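Local coordinates for protein F1 (Vaccinia virus ankara, PDB 4D2M) that binds the BH3 helix of pro-apoptotic Bim in a groove of its Bcl-2-like helical fold and so probably blocks apoptosis, at residues Asn123-Ile128 against Ser166-Asp171; Asn90-Lys95 against Val137-Ile142; Asp73-Leu78 against Ser84-Ile89. The protein carries 1 engineered substitution. All coordinates share one frame; numbering follows the deposited sequence.

Contact 1 of 3, residues Asn123-Ile128 against Ser166-Asp171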
ATOM      1  N   ASN A 123      -9.566  -8.425  13.149  1.00 30.40           N
ATOM      2  CA  ASN A 123     -10.460  -9.573  13.231  1.00 29.30           C
ATOM      3  C   ASN A 123     -10.986  -9.797  14.648  1.00 31.53           C
ATOM      4  O   ASN A 123     -12.141 -10.181  14.831  1.00 32.54           O
ATOM      5  CB  ASN A 123      -9.745 -10.832  12.726  1.00 30.35           C
ATOM      6  CG  ASN A 123      -9.414 -10.761  11.242  1.00 31.17           C
ATOM      7  OD1 ASN A 123      -9.954  -9.928  10.513  1.00 32.89           O
ATOM      8  ND2 ASN A 123      -8.527 -11.643  10.787  1.00 31.12           N
ATOM      9  N   GLU A 124     -10.141  -9.556  15.645  1.00 35.60           N
ATOM     10  CA  GLU A 124     -10.558  -9.678  17.039  1.00 41.09           C
ATOM     11  C   GLU A 124     -11.548  -8.578  17.403  1.00 38.90           C
ATOM     12  O   GLU A 124     -12.508  -8.814  18.131  1.00 40.10           O
ATOM     13  CB  GLU A 124      -9.351  -9.629  17.978  1.00 44.84           C
ATOM     14  CG  GLU A 124      -8.350 -10.759  17.778  1.00 47.16           C
ATOM     15  CD  GLU A 124      -8.965 -12.138  17.934  1.00 53.34           C
ATOM     16  OE1 GLU A 124      -9.977 -12.267  18.654  1.00 51.91           O
ATOM     17  OE2 GLU A 124      -8.435 -13.095  17.329  1.00 58.58           O
ATOM     18  N   VAL A 125     -11.305  -7.372  16.900  1.00 35.92           N
ATOM     19  CA  VAL A 125     -12.232  -6.263  17.095  1.00 35.87           C
ATOM     20  C   VAL A 125     -13.577  -6.614  16.469  1.00 37.05           C
ATOM     21  O   VAL A 125     -14.625  -6.417  17.084  1.00 40.44           O
ATOM     22  CB  VAL A 125     -11.675  -4.950  16.484  1.00 33.37           C
ATOM     23  CG1 VAL A 125     -12.735  -3.843  16.428  1.00 35.18           C
ATOM     24  CG2 VAL A 125     -10.479  -4.472  17.283  1.00 35.00           C
ATOM     25  N   ASN A 126     -13.540  -7.138  15.248  1.00 33.98           N
ATOM     26  CA  ASN A 126     -14.755  -7.547  14.561  1.00 35.23           C
ATOM     27  C   ASN A 126     -15.526  -8.563  15.398  1.00 38.50           C
ATOM     28  O   ASN A 126     -16.747  -8.475  15.528  1.00 36.77           O
ATOM     29  CB  ASN A 126     -14.425  -8.127  13.184  1.00 33.88           C
ATOM     30  CG  ASN A 126     -15.666  -8.511  12.399  1.00 39.09           C
ATOM     31  OD1 ASN A 126     -16.397  -7.648  11.913  1.00 40.59           O
ATOM     32  ND2 ASN A 126     -15.902  -9.811  12.257  1.00 37.23           N
ATOM     33  N   THR A 127     -14.797  -9.508  15.985  1.00 42.41           N
ATOM     34  CA  THR A 127     -15.397 -10.554  16.807  1.00 44.22           C
ATOM     35  C   THR A 127     -16.087  -9.969  18.040  1.00 42.62           C
ATOM     36  O   THR A 127     -17.214 -10.343  18.361  1.00 44.30           O
ATOM     37  CB  THR A 127     -14.335 -11.586  17.250  1.00 46.36           C
ATOM     38  OG1 THR A 127     -13.821 -12.270  16.101  1.00 53.41           O
ATOM     39  CG2 THR A 127     -14.922 -12.612  18.212  1.00 45.67           C
ATOM     40  N   ILE A 128     -15.408  -9.050  18.722  1.00 37.75           N
ATOM     41  CA  ILE A 128     -15.934  -8.440  19.944  1.00 43.69           C
ATOM     42  C   ILE A 128     -17.232  -7.683  19.679  1.00 40.34           C
ATOM     43  O   ILE A 128     -18.179  -7.766  20.459  1.00 45.27           O
ATOM     44  CB  ILE A 128     -14.897  -7.474  20.571  1.00 53.03           C
ATOM     45  CG1 ILE A 128     -13.768  -8.270  21.239  1.00 54.34           C
ATOM     46  CG2 ILE A 128     -15.555  -6.507  21.570  1.00 58.99           C
ATOM     47  CD1 ILE A 128     -13.972  -8.570  22.720  1.00 59.21           C
ATOM     48  N   SER A 166     -11.855   1.439  10.352  1.00 28.37           N
ATOM     49  CA  SER A 166     -13.056   2.264  10.242  1.00 33.65           C
ATOM     50  C   SER A 166     -14.231   1.451   9.694  1.00 31.14           C
ATOM     51  O   SER A 166     -15.362   1.587  10.162  1.00 29.17           O
ATOM     52  CB  SER A 166     -12.797   3.481   9.352  1.00 33.80           C
ATOM     53  OG  SER A 166     -12.372   3.088   8.059  1.00 39.92           O
ATOM     54  N   HIS A 167     -13.960   0.613   8.698  1.00 27.93           N
ATOM     55  CA  HIS A 167     -14.968  -0.311   8.188  1.00 29.68           C
ATOM     56  C   HIS A 167     -15.464  -1.219   9.304  1.00 30.94           C
ATOM     57  O   HIS A 167     -16.666  -1.355   9.521  1.00 30.29           O
ATOM     58  CB  HIS A 167     -14.406  -1.164   7.047  1.00 33.23           C
ATOM     59  CG  HIS A 167     -14.405  -0.475   5.718  1.00 37.05           C
ATOM     60  ND1 HIS A 167     -15.470  -0.541   4.846  1.00 40.56           N
ATOM     61  CD2 HIS A 167     -13.465   0.284   5.107  1.00 37.10           C
ATOM     62  CE1 HIS A 167     -15.189   0.152   3.757  1.00 39.18           C
ATOM     63  NE2 HIS A 167     -13.978   0.664   3.891  1.00 36.78           N
ATOM     64  N   THR A 168     -14.518  -1.832  10.011  1.00 30.55           N
ATOM     65  CA  THR A 168     -14.832  -2.790  11.063  1.00 28.07           C
ATOM     66  C   THR A 168     -15.598  -2.158  12.225  1.00 32.18           C
ATOM     67  O   THR A 168     -16.501  -2.778  12.782  1.00 33.45           O
ATOM     68  CB  THR A 168     -13.551  -3.441  11.616  1.00 28.83           C
ATOM     69  OG1 THR A 168     -12.765  -3.951  10.532  1.00 30.74           O
ATOM     70  CG2 THR A 168     -13.890  -4.579  12.576  1.00 32.89           C
ATOM     71  N   ILE A 169     -15.231  -0.934  12.595  1.00 30.44           N
ATOM     72  CA  ILE A 169     -15.856  -0.262  13.732  1.00 31.31           C
ATOM     73  C   ILE A 169     -17.248   0.252  13.381  1.00 30.59           C
ATOM     74  O   ILE A 169     -18.162   0.200  14.202  1.00 33.97           O
ATOM     75  CB  ILE A 169     -14.991   0.914  14.234  1.00 35.91           C
ATOM     76  CG1 ILE A 169     -13.682   0.391  14.824  1.00 33.81           C
ATOM     77  CG2 ILE A 169     -15.728   1.724  15.305  1.00 41.51           C
ATOM     78  CD1 ILE A 169     -12.611   1.447  14.975  1.00 32.43           C
ATOM     79  N   CYS A 170     -17.411   0.750  12.161  1.00 33.34           N
ATOM     80  CA  CYS A 170     -18.684   1.329  11.752  1.00 35.96           C
ATOM     81  C   CYS A 170     -19.659   0.260  11.278  1.00 32.64           C
ATOM     82  O   CYS A 170     -20.032   0.223  10.106  1.00 35.22           O
ATOM     83  CB  CYS A 170     -18.469   2.364  10.650  1.00 37.08           C
ATOM     84  SG  CYS A 170     -17.523   3.796  11.190  1.00 36.32           S
ATOM     85  N   ASP A 171     -20.062  -0.615  12.194  1.00 32.97           N
ATOM     86  CA  ASP A 171     -21.095  -1.597  11.895  1.00 40.45           C
ATOM     87  C   ASP A 171     -22.453  -0.924  12.038  1.00 47.39           C
ATOM     88  O   ASP A 171     -22.533   0.229  12.464  1.00 50.31           O
ATOM     89  CB  ASP A 171     -20.979  -2.817  12.814  1.00 42.54           C
ATOM     90  CG  ASP A 171     -21.127  -2.466  14.285  1.00 45.48           C
ATOM     91  OD1 ASP A 171     -21.140  -1.263  14.626  1.00 41.74           O
ATOM     92  OD2 ASP A 171     -21.214  -3.403  15.108  1.00 49.02           O
TER
HETATM   93  O   HOH W   1     -17.501  -5.080  12.304  1.00 36.88           O

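Contact 2 of 3, residues Asn90-Lys95 against Val137-Ile142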
ATOM      1  N   ASN A  90     -15.656  13.514  17.828  1.00 32.62           N
ATOM      2  CA  ASN A  90     -14.674  14.350  18.511  1.00 33.19           C
ATOM      3  C   ASN A  90     -14.973  14.483  19.999  1.00 37.23           C
ATOM      4  O   ASN A  90     -14.089  14.302  20.834  1.00 36.27           O
ATOM      5  CB  ASN A  90     -14.615  15.740  17.876  1.00 36.42           C
ATOM      6  CG  ASN A  90     -13.582  15.835  16.772  1.00 41.18           C
ATOM      7  OD1 ASN A  90     -12.414  16.131  17.023  1.00 42.67           O
ATOM      8  ND2 ASN A  90     -14.009  15.587  15.540  1.00 41.48           N
ATOM      9  N   ILE A  91     -16.221  14.794  20.329  1.00 33.71           N
ATOM     10  CA  ILE A  91     -16.615  14.994  21.716  1.00 35.48           C
ATOM     11  C   ILE A  91     -16.469  13.704  22.522  1.00 35.08           C
ATOM     12  O   ILE A  91     -15.878  13.699  23.601  1.00 35.91           O
ATOM     13  CB  ILE A  91     -18.074  15.503  21.811  1.00 37.19           C
ATOM     14  CG1 ILE A  91     -18.171  16.919  21.239  1.00 38.18           C
ATOM     15  CG2 ILE A  91     -18.571  15.502  23.262  1.00 39.19           C
ATOM     16  CD1 ILE A  91     -19.592  17.395  20.995  1.00 42.27           C
ATOM     17  N   TYR A  92     -17.001  12.612  21.989  1.00 34.03           N
ATOM     18  CA  TYR A  92     -17.094  11.367  22.744  1.00 36.58           C
ATOM     19  C   TYR A  92     -15.758  10.626  22.860  1.00 35.54           C
ATOM     20  O   TYR A  92     -15.452  10.070  23.914  1.00 38.45           O
ATOM     21  CB  TYR A  92     -18.153  10.458  22.112  1.00 38.53           C
ATOM     22  CG  TYR A  92     -19.574  10.870  22.447  1.00 49.15           C
ATOM     23  CD1 TYR A  92     -20.080  12.096  22.033  1.00 53.76           C
ATOM     24  CD2 TYR A  92     -20.408  10.036  23.180  1.00 60.56           C
ATOM     25  CE1 TYR A  92     -21.374  12.480  22.339  1.00 64.86           C
ATOM     26  CE2 TYR A  92     -21.706  10.411  23.490  1.00 68.15           C
ATOM     27  CZ  TYR A  92     -22.182  11.634  23.066  1.00 70.68           C
ATOM     28  OH  TYR A  92     -23.471  12.015  23.370  1.00 75.94           O
ATOM     29  N   CYS A  93     -14.962  10.620  21.793  1.00 35.63           N
ATOM     30  CA  CYS A  93     -13.689   9.898  21.811  1.00 36.01           C
ATOM     31  C   CYS A  93     -12.596  10.681  22.528  1.00 37.04           C
ATOM     32  O   CYS A  93     -11.659  10.091  23.065  1.00 33.82           O
ATOM     33  CB  CYS A  93     -13.232   9.563  20.391  1.00 33.08           C
ATOM     34  SG  CYS A  93     -14.222   8.289  19.603  1.00 33.15           S
ATOM     35  N   ASP A  94     -12.705  12.005  22.532  1.00 35.32           N
ATOM     36  CA  ASP A  94     -11.762  12.827  23.282  1.00 34.80           C
ATOM     37  C   ASP A  94     -11.897  12.528  24.769  1.00 36.92           C
ATOM     38  O   ASP A  94     -10.902  12.437  25.485  1.00 40.04           O
ATOM     39  CB  ASP A  94     -11.988  14.318  23.023  1.00 40.75           C
ATOM     40  CG  ASP A  94     -11.401  14.781  21.701  1.00 49.83           C
ATOM     41  OD1 ASP A  94     -11.042  13.922  20.865  1.00 42.32           O
ATOM     42  OD2 ASP A  94     -11.309  16.010  21.495  1.00 53.40           O
ATOM     43  N   LYS A  95     -13.136  12.366  25.224  1.00 39.60           N
ATOM     44  CA  LYS A  95     -13.399  12.091  26.631  1.00 39.32           C
ATOM     45  C   LYS A  95     -12.890  10.705  27.022  1.00 37.44           C
ATOM     46  O   LYS A  95     -12.251  10.541  28.060  1.00 42.08           O
ATOM     47  CB  LYS A  95     -14.894  12.201  26.931  1.00 45.01           C
ATOM     48  CG  LYS A  95     -15.214  12.217  28.418  1.00 53.90           C
ATOM     49  CD  LYS A  95     -16.701  12.387  28.676  1.00 66.74           C
ATOM     50  CE  LYS A  95     -16.988  12.542  30.163  1.00 78.45           C
ATOM     51  NZ  LYS A  95     -16.471  11.391  30.958  1.00 80.07           N
ATOM     52  N   VAL A 137     -17.572   0.172  23.587  1.00 36.54           N
ATOM     53  CA  VAL A 137     -16.481  -0.607  23.011  1.00 39.18           C
ATOM     54  C   VAL A 137     -16.087  -0.049  21.643  1.00 37.25           C
ATOM     55  O   VAL A 137     -14.931  -0.147  21.229  1.00 37.77           O
ATOM     56  CB  VAL A 137     -16.851  -2.111  22.894  1.00 40.85           C
ATOM     57  CG1 VAL A 137     -17.962  -2.347  21.867  1.00 40.72           C
ATOM     58  CG2 VAL A 137     -15.617  -2.938  22.555  1.00 39.80           C
ATOM     59  N   ARG A 138     -17.048   0.563  20.962  1.00 35.21           N
ATOM     60  CA  ARG A 138     -16.806   1.144  19.650  1.00 34.89           C
ATOM     61  C   ARG A 138     -16.042   2.458  19.770  1.00 34.01           C
ATOM     62  O   ARG A 138     -15.113   2.712  19.003  1.00 31.55           O
ATOM     63  CB  ARG A 138     -18.131   1.348  18.914  1.00 33.56           C
ATOM     64  CG  ARG A 138     -18.694   0.048  18.369  1.00 37.61           C
ATOM     65  CD  ARG A 138     -20.212   0.013  18.351  1.00 41.42           C
ATOM     66  NE  ARG A 138     -20.687  -1.234  17.751  1.00 40.31           N
ATOM     67  CZ  ARG A 138     -20.901  -2.363  18.423  1.00 42.35           C
ATOM     68  NH1 ARG A 138     -20.702  -2.416  19.734  1.00 41.31           N
ATOM     69  NH2 ARG A 138     -21.322  -3.445  17.781  1.00 42.96           N
ATOM     70  N   LEU A 139     -16.431   3.280  20.738  1.00 29.29           N
ATOM     71  CA  LEU A 139     -15.725   4.526  21.016  1.00 31.89           C
ATOM     72  C   LEU A 139     -14.310   4.261  21.526  1.00 32.59           C
ATOM     73  O   LEU A 139     -13.371   4.979  21.178  1.00 30.73           O
ATOM     74  CB  LEU A 139     -16.495   5.361  22.045  1.00 33.11           C
ATOM     75  CG  LEU A 139     -17.858   5.903  21.607  1.00 34.77           C
ATOM     76  CD1 LEU A 139     -18.550   6.602  22.769  1.00 35.53           C
ATOM     77  CD2 LEU A 139     -17.714   6.848  20.424  1.00 36.38           C
ATOM     78  N   ALA A 140     -14.163   3.229  22.350  1.00 32.85           N
ATOM     79  CA  ALA A 140     -12.866   2.887  22.920  1.00 30.99           C
ATOM     80  C   ALA A 140     -11.907   2.399  21.840  1.00 28.16           C
ATOM     81  O   ALA A 140     -10.709   2.689  21.882  1.00 27.96           O
ATOM     82  CB  ALA A 140     -13.028   1.836  24.002  1.00 36.93           C
ATOM     83  N   THR A 141     -12.432   1.658  20.871  1.00 27.37           N
ATOM     84  CA  THR A 141     -11.600   1.128  19.797  1.00 27.48           C
ATOM     85  C   THR A 141     -11.082   2.261  18.919  1.00 26.75           C
ATOM     86  O   THR A 141      -9.915   2.276  18.536  1.00 25.30           O
ATOM     87  CB  THR A 141     -12.366   0.120  18.923  1.00 30.62           C
ATOM     88  OG1 THR A 141     -12.890  -0.930  19.746  1.00 34.40           O
ATOM     89  CG2 THR A 141     -11.441  -0.480  17.874  1.00 31.73           C
ATOM     90  N   ILE A 142     -11.958   3.205  18.596  1.00 25.20           N
ATOM     91  CA  ILE A 142     -11.560   4.379  17.835  1.00 24.61           C
ATOM     92  C   ILE A 142     -10.441   5.118  18.565  1.00 25.04           C
ATOM     93  O   ILE A 142      -9.425   5.469  17.964  1.00 28.50           O
ATOM     94  CB  ILE A 142     -12.749   5.331  17.603  1.00 24.85           C
ATOM     95  CG1 ILE A 142     -13.813   4.640  16.747  1.00 24.99           C
ATOM     96  CG2 ILE A 142     -12.291   6.614  16.914  1.00 24.54           C
ATOM     97  CD1 ILE A 142     -15.157   5.351  16.728  1.00 29.66           C
TER

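Contact 3 of 3, residues Asp73-Leu78 against Ser84-Ile89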
ATOM      1  N   ASP A  73      -9.417  20.679   2.632  1.00 36.56           N
ATOM      2  CA  ASP A  73     -10.288  20.719   1.465  1.00 39.99           C
ATOM      3  C   ASP A  73     -11.381  19.666   1.553  1.00 33.61           C
ATOM      4  O   ASP A  73     -12.496  19.880   1.077  1.00 37.57           O
ATOM      5  CB  ASP A  73      -9.484  20.521   0.181  1.00 47.01           C
ATOM      6  CG  ASP A  73     -10.328  20.708  -1.065  1.00 50.77           C
ATOM      7  OD1 ASP A  73     -10.531  21.868  -1.479  1.00 46.55           O
ATOM      8  OD2 ASP A  73     -10.789  19.694  -1.630  1.00 56.80           O
ATOM      9  N   LEU A  74     -11.060  18.527   2.154  1.00 29.69           N
ATOM     10  CA  LEU A  74     -12.048  17.474   2.340  1.00 32.02           C
ATOM     11  C   LEU A  74     -13.176  17.977   3.237  1.00 35.96           C
ATOM     12  O   LEU A  74     -14.352  17.809   2.918  1.00 35.82           O
ATOM     13  CB  LEU A  74     -11.401  16.222   2.935  1.00 32.59           C
ATOM     14  CG  LEU A  74     -12.324  15.035   3.226  1.00 42.29           C
ATOM     15  CD1 LEU A  74     -13.131  14.645   1.996  1.00 50.86           C
ATOM     16  CD2 LEU A  74     -11.512  13.842   3.726  1.00 44.36           C
ATOM     17  N   TYR A  75     -12.812  18.613   4.347  1.00 36.56           N
ATOM     18  CA  TYR A  75     -13.801  19.137   5.284  1.00 38.74           C
ATOM     19  C   TYR A  75     -14.716  20.175   4.630  1.00 38.13           C
ATOM     20  O   TYR A  75     -15.922  20.180   4.876  1.00 42.40           O
ATOM     21  CB  TYR A  75     -13.113  19.752   6.504  1.00 41.53           C
ATOM     22  CG  TYR A  75     -14.067  20.070   7.637  1.00 42.32           C
ATOM     23  CD1 TYR A  75     -14.398  19.106   8.583  1.00 45.34           C
ATOM     24  CD2 TYR A  75     -14.641  21.328   7.757  1.00 37.30           C
ATOM     25  CE1 TYR A  75     -15.273  19.390   9.618  1.00 35.47           C
ATOM     26  CE2 TYR A  75     -15.513  21.620   8.788  1.00 34.49           C
ATOM     27  CZ  TYR A  75     -15.826  20.647   9.713  1.00 33.53           C
ATOM     28  OH  TYR A  75     -16.694  20.934  10.739  1.00 34.93           O
ATOM     29  N   ARG A  76     -14.146  21.046   3.801  1.00 32.32           N
ATOM     30  CA  ARG A  76     -14.931  22.078   3.120  1.00 42.88           C
ATOM     31  C   ARG A  76     -16.032  21.466   2.260  1.00 39.47           C
ATOM     32  O   ARG A  76     -17.084  22.073   2.062  1.00 44.01           O
ATOM     33  CB  ARG A  76     -14.033  22.961   2.246  1.00 58.24           C
ATOM     34  CG  ARG A  76     -13.112  23.890   3.025  1.00 72.79           C
ATOM     35  CD  ARG A  76     -12.352  24.828   2.098  1.00 89.34           C
ATOM     36  NE  ARG A  76     -11.060  25.229   2.661  1.00103.48           N
ATOM     37  CZ  ARG A  76      -9.876  24.761   2.266  1.00112.18           C
ATOM     38  NH1 ARG A  76      -9.779  23.871   1.286  1.00113.72           N
ATOM     39  NH2 ARG A  76      -8.770  25.198   2.855  1.00115.37           N
ATOM     40  N   GLN A  77     -15.784  20.261   1.759  1.00 40.08           N
ATOM     41  CA  GLN A  77     -16.710  19.586   0.855  1.00 42.35           C
ATOM     42  C   GLN A  77     -17.781  18.795   1.597  1.00 41.85           C
ATOM     43  O   GLN A  77     -18.842  18.508   1.041  1.00 43.92           O
ATOM     44  CB  GLN A  77     -15.942  18.648  -0.077  1.00 44.87           C
ATOM     45  CG  GLN A  77     -14.974  19.353  -1.011  1.00 55.63           C
ATOM     46  CD  GLN A  77     -14.047  18.386  -1.720  1.00 67.80           C
ATOM     47  OE1 GLN A  77     -14.397  17.228  -1.950  1.00 67.99           O
ATOM     48  NE2 GLN A  77     -12.854  18.855  -2.065  1.00 75.15           N
ATOM     49  N   LEU A  78     -17.504  18.434   2.845  1.00 47.25           N
ATOM     50  CA  LEU A  78     -18.438  17.627   3.621  1.00 46.90           C
ATOM     51  C   LEU A  78     -19.730  18.392   3.901  1.00 45.10           C
ATOM     52  O   LEU A  78     -19.690  19.582   4.219  1.00 42.79           O
ATOM     53  CB  LEU A  78     -17.804  17.184   4.941  1.00 46.50           C
ATOM     54  CG  LEU A  78     -16.620  16.215   4.854  1.00 40.21           C
ATOM     55  CD1 LEU A  78     -16.148  15.838   6.251  1.00 37.08           C
ATOM     56  CD2 LEU A  78     -16.971  14.966   4.055  1.00 34.22           C
ATOM     57  N   SER A  84     -21.513  17.074  11.560  1.00 36.54           N
ATOM     58  CA  SER A  84     -22.145  16.798  12.846  1.00 37.23           C
ATOM     59  C   SER A  84     -21.606  15.496  13.433  1.00 35.36           C
ATOM     60  O   SER A  84     -21.306  15.414  14.624  1.00 35.32           O
ATOM     61  CB  SER A  84     -23.665  16.715  12.693  1.00 40.17           C
ATOM     62  OG  SER A  84     -24.165  17.828  11.974  1.00 48.83           O
ATOM     63  N   TYR A  85     -21.486  14.480  12.585  1.00 34.05           N
ATOM     64  CA  TYR A  85     -20.983  13.184  13.015  1.00 32.45           C
ATOM     65  C   TYR A  85     -19.537  13.308  13.479  1.00 32.88           C
ATOM     66  O   TYR A  85     -19.124  12.648  14.430  1.00 34.09           O
ATOM     67  CB  TYR A  85     -21.093  12.163  11.881  1.00 33.00           C
ATOM     68  CG  TYR A  85     -22.514  11.834  11.470  1.00 38.26           C
ATOM     69  CD1 TYR A  85     -23.603  12.304  12.195  1.00 41.14           C
ATOM     70  CD2 TYR A  85     -22.764  11.044  10.357  1.00 38.39           C
ATOM     71  CE1 TYR A  85     -24.897  12.000  11.819  1.00 43.46           C
ATOM     72  CE2 TYR A  85     -24.055  10.735   9.975  1.00 36.75           C
ATOM     73  CZ  TYR A  85     -25.115  11.216  10.710  1.00 44.86           C
ATOM     74  OH  TYR A  85     -26.404  10.914  10.338  1.00 52.28           O
ATOM     75  N   ILE A  86     -18.773  14.158  12.801  1.00 31.92           N
ATOM     76  CA  ILE A  86     -17.392  14.415  13.190  1.00 31.98           C
ATOM     77  C   ILE A  86     -17.341  15.068  14.573  1.00 32.42           C
ATOM     78  O   ILE A  86     -16.519  14.692  15.409  1.00 30.48           O
ATOM     79  CB  ILE A  86     -16.676  15.299  12.144  1.00 30.11           C
ATOM     80  CG1 ILE A  86     -16.410  14.477  10.878  1.00 30.14           C
ATOM     81  CG2 ILE A  86     -15.356  15.843  12.690  1.00 30.26           C
ATOM     82  CD1 ILE A  86     -15.882  15.280   9.694  1.00 30.32           C
ATOM     83  N   ASP A  87     -18.223  16.036  14.815  1.00 33.30           N
ATOM     84  CA  ASP A  87     -18.293  16.692  16.121  1.00 35.99           C
ATOM     85  C   ASP A  87     -18.619  15.690  17.224  1.00 39.64           C
ATOM     86  O   ASP A  87     -18.044  15.740  18.308  1.00 35.06           O
ATOM     87  CB  ASP A  87     -19.346  17.807  16.122  1.00 37.81           C
ATOM     88  CG  ASP A  87     -18.859  19.082  15.456  1.00 43.58           C
ATOM     89  OD1 ASP A  87     -17.636  19.239  15.264  1.00 47.37           O
ATOM     90  OD2 ASP A  87     -19.709  19.938  15.133  1.00 44.72           O
ATOM     91  N   ILE A  88     -19.549  14.785  16.941  1.00 39.97           N
ATOM     92  CA  ILE A  88     -19.961  13.789  17.922  1.00 39.65           C
ATOM     93  C   ILE A  88     -18.803  12.855  18.257  1.00 35.53           C
ATOM     94  O   ILE A  88     -18.541  12.577  19.425  1.00 35.46           O
ATOM     95  CB  ILE A  88     -21.170  12.982  17.414  1.00 35.99           C
ATOM     96  CG1 ILE A  88     -22.398  13.892  17.352  1.00 37.22           C
ATOM     97  CG2 ILE A  88     -21.464  11.789  18.325  1.00 35.75           C
ATOM     98  CD1 ILE A  88     -23.530  13.342  16.519  1.00 43.19           C
ATOM     99  N   ILE A  89     -18.100  12.384  17.234  1.00 30.95           N
ATOM    100  CA  ILE A  89     -16.961  11.497  17.450  1.00 30.66           C
ATOM    101  C   ILE A  89     -15.859  12.249  18.187  1.00 30.62           C
ATOM    102  O   ILE A  89     -15.217  11.697  19.080  1.00 33.69           O
ATOM    103  CB  ILE A  89     -16.429  10.927  16.117  1.00 31.27           C
ATOM    104  CG1 ILE A  89     -17.493  10.038  15.479  1.00 34.28           C
ATOM    105  CG2 ILE A  89     -15.145  10.112  16.322  1.00 27.79           C
ATOM    106  CD1 ILE A  89     -17.327   9.877  14.005  1.00 46.72           C
TER
HETATM  107  O   HOH W   2     -17.251  18.969  12.403  1.00 37.06           O

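Contact 1 of 3, residues Asn123-Ile128 against Ser166-Asp171
Thr-168 O accepts a hydrogen bond of 2.6 Å from a water that gives its other proton to Asn-126 OD1, 2.8 Å from the water oxygen. This bridge joins helix 118-131 to helix 155-169 near the end of the latter, where the backbone leaves helical geometry at Cys-170 in an inverse gamma turn. Beside the water the contact is direct and apolar. The CA atoms of Asn-126 and Thr-168 are 5.9 Å apart, close enough for Thr-168 CG2 to lie 3.6 Å from Asn-126 CB. The same methyl reaches Val-125 CG1 at 4.1 Å. Its place follows from the Thr-168 rotamer (chi1 -51°), which puts CG2 opposite the backbone N and brings it up against Asn-126 CB. OG1 then bonds to Asn-122 of its own chain and to Asn-123 of the second subunit. Asn-126 meets the threonine roughly at a right angle, and its ND2 bonds to Asn-126 OD1 of the second subunit. Carbon atoms thus make the direct contact, while the polar ends are shared between the water, Asn-122 and the second subunit, and the buried Asn-126 OD1 and Thr-168 O both use the bridging water.

Contact 2 of 3, residues Asn90-Lys95 against Val137-Ile142
Cys-93 and Leu-139 carry the contact, and Tyr-92 completes it, where two steeply crossing helices of the Bcl-2-like bundle meet. The axes of segments 90-95 and 137-142 approach to 9.0 Å at a signed crossing angle of -76°, so the interface is confined to a small patch of 191 Å², summed over both sides. Its centre is marked by the CA atoms of Cys-93 and Leu-139, 5.8 Å apart.

The two methyls of Leu-139 share the work unequally. CD1 comes to the edge of the Tyr-92 ring, near its plane, 3.9 Å from CD2 of the tyrosine, and packs on Tyr-92 CB as well. CD2 of the leucine also touches Tyr-92 CB but turns to the cysteine, where it lies 3.9 Å from Cys-93 SG. Although the CB of Tyr-92 faces the partner helix, the ring leads away from it, and its hydroxyl makes a weak hydrogen bond with an aromatic side chain of the bound peptide. Leu-139 packs on an aromatic residue of that peptide too, which places this edge of the contact at the BH3-binding groove.

Ser-143 OG bonds to Cys-93 O, adding a polar tie between the helices, and makes a weak bond to Leu-139 O within its own helix; Tyr-65 of the third subunit packs on Cys-93 and Ile-142. The Cys-93 side chain (chi1 -71°) pushes its sulfur into the crossing, with SG 3.7 Å from Ile-142 CG2 and 3.8 Å from Leu-139 O.

Contact 3 of 3, residues Asp73-Leu78 against Ser84-Ile89
Leu-78 and Ile-86 make the tight half of this contact: their CD1 methyls meet at 3.5 Å, closer than usual van der Waals separation for carbon, with the two side chains crossing at about a right angle. Both residues are buried. Ile-86 reaches across because CG1 is trans to the carbonyl carbon (chi1 -72°) and the chain then runs on extended to CD1. Tyr-75 belongs to the looser half. Its CE1 stays 4.2 Å from the same Ile-86 CD1, at an oblique approach, and its hydroxyl spans the gap to Asp-87 only through water. Tyr-75 OH donates to that water over 2.6 Å, in the plane of the ring, and the water donates a hydrogen bond of 2.9 Å to OD1 of the exposed Asp-87. The backbones stand well apart, with the CA atoms of Tyr-75 and Ile-86 separated by 9.9 Å. Arg-83 adds weak bonds to Tyr-75 O and Leu-78 O, and the Tyr-75 ring also meets Tyr-64 of the third subunit at about 45°. The arrangement is a tight turn between two consecutive helices, 54-77 and 80-99, with extensive packing on the third subunit consistent with the hinge of a domain-swapped Bcl-2-like dimer.

Overall arrangement
Contacts 1 and 2 interlock along the chain, their segments alternating, and they touch directly with centres 14 Å apart. Asp-171 OD2 forms a 2.7 Å salt bridge with Arg-138 NH2, Ile-169 CD1 packs 3.7 Å from Thr-141 CG2, and Ile-128 CG2 lies 3.7 Å from Val-137 CG2, so helix 135-150 is packed by the helix before it, 118-131, and the one after it, 155-169. Both contacts also reach the bound peptide, contact 1 through Glu-124 and Ile-128. Contact 3 closes earlier in the sequence and shares helix 80-99 with contact 2, their centres 16 Å apart; the centre of contact 1 is about 22 Å from that of contact 3. All three meet the third subunit, while contact 1 additionally faces the second.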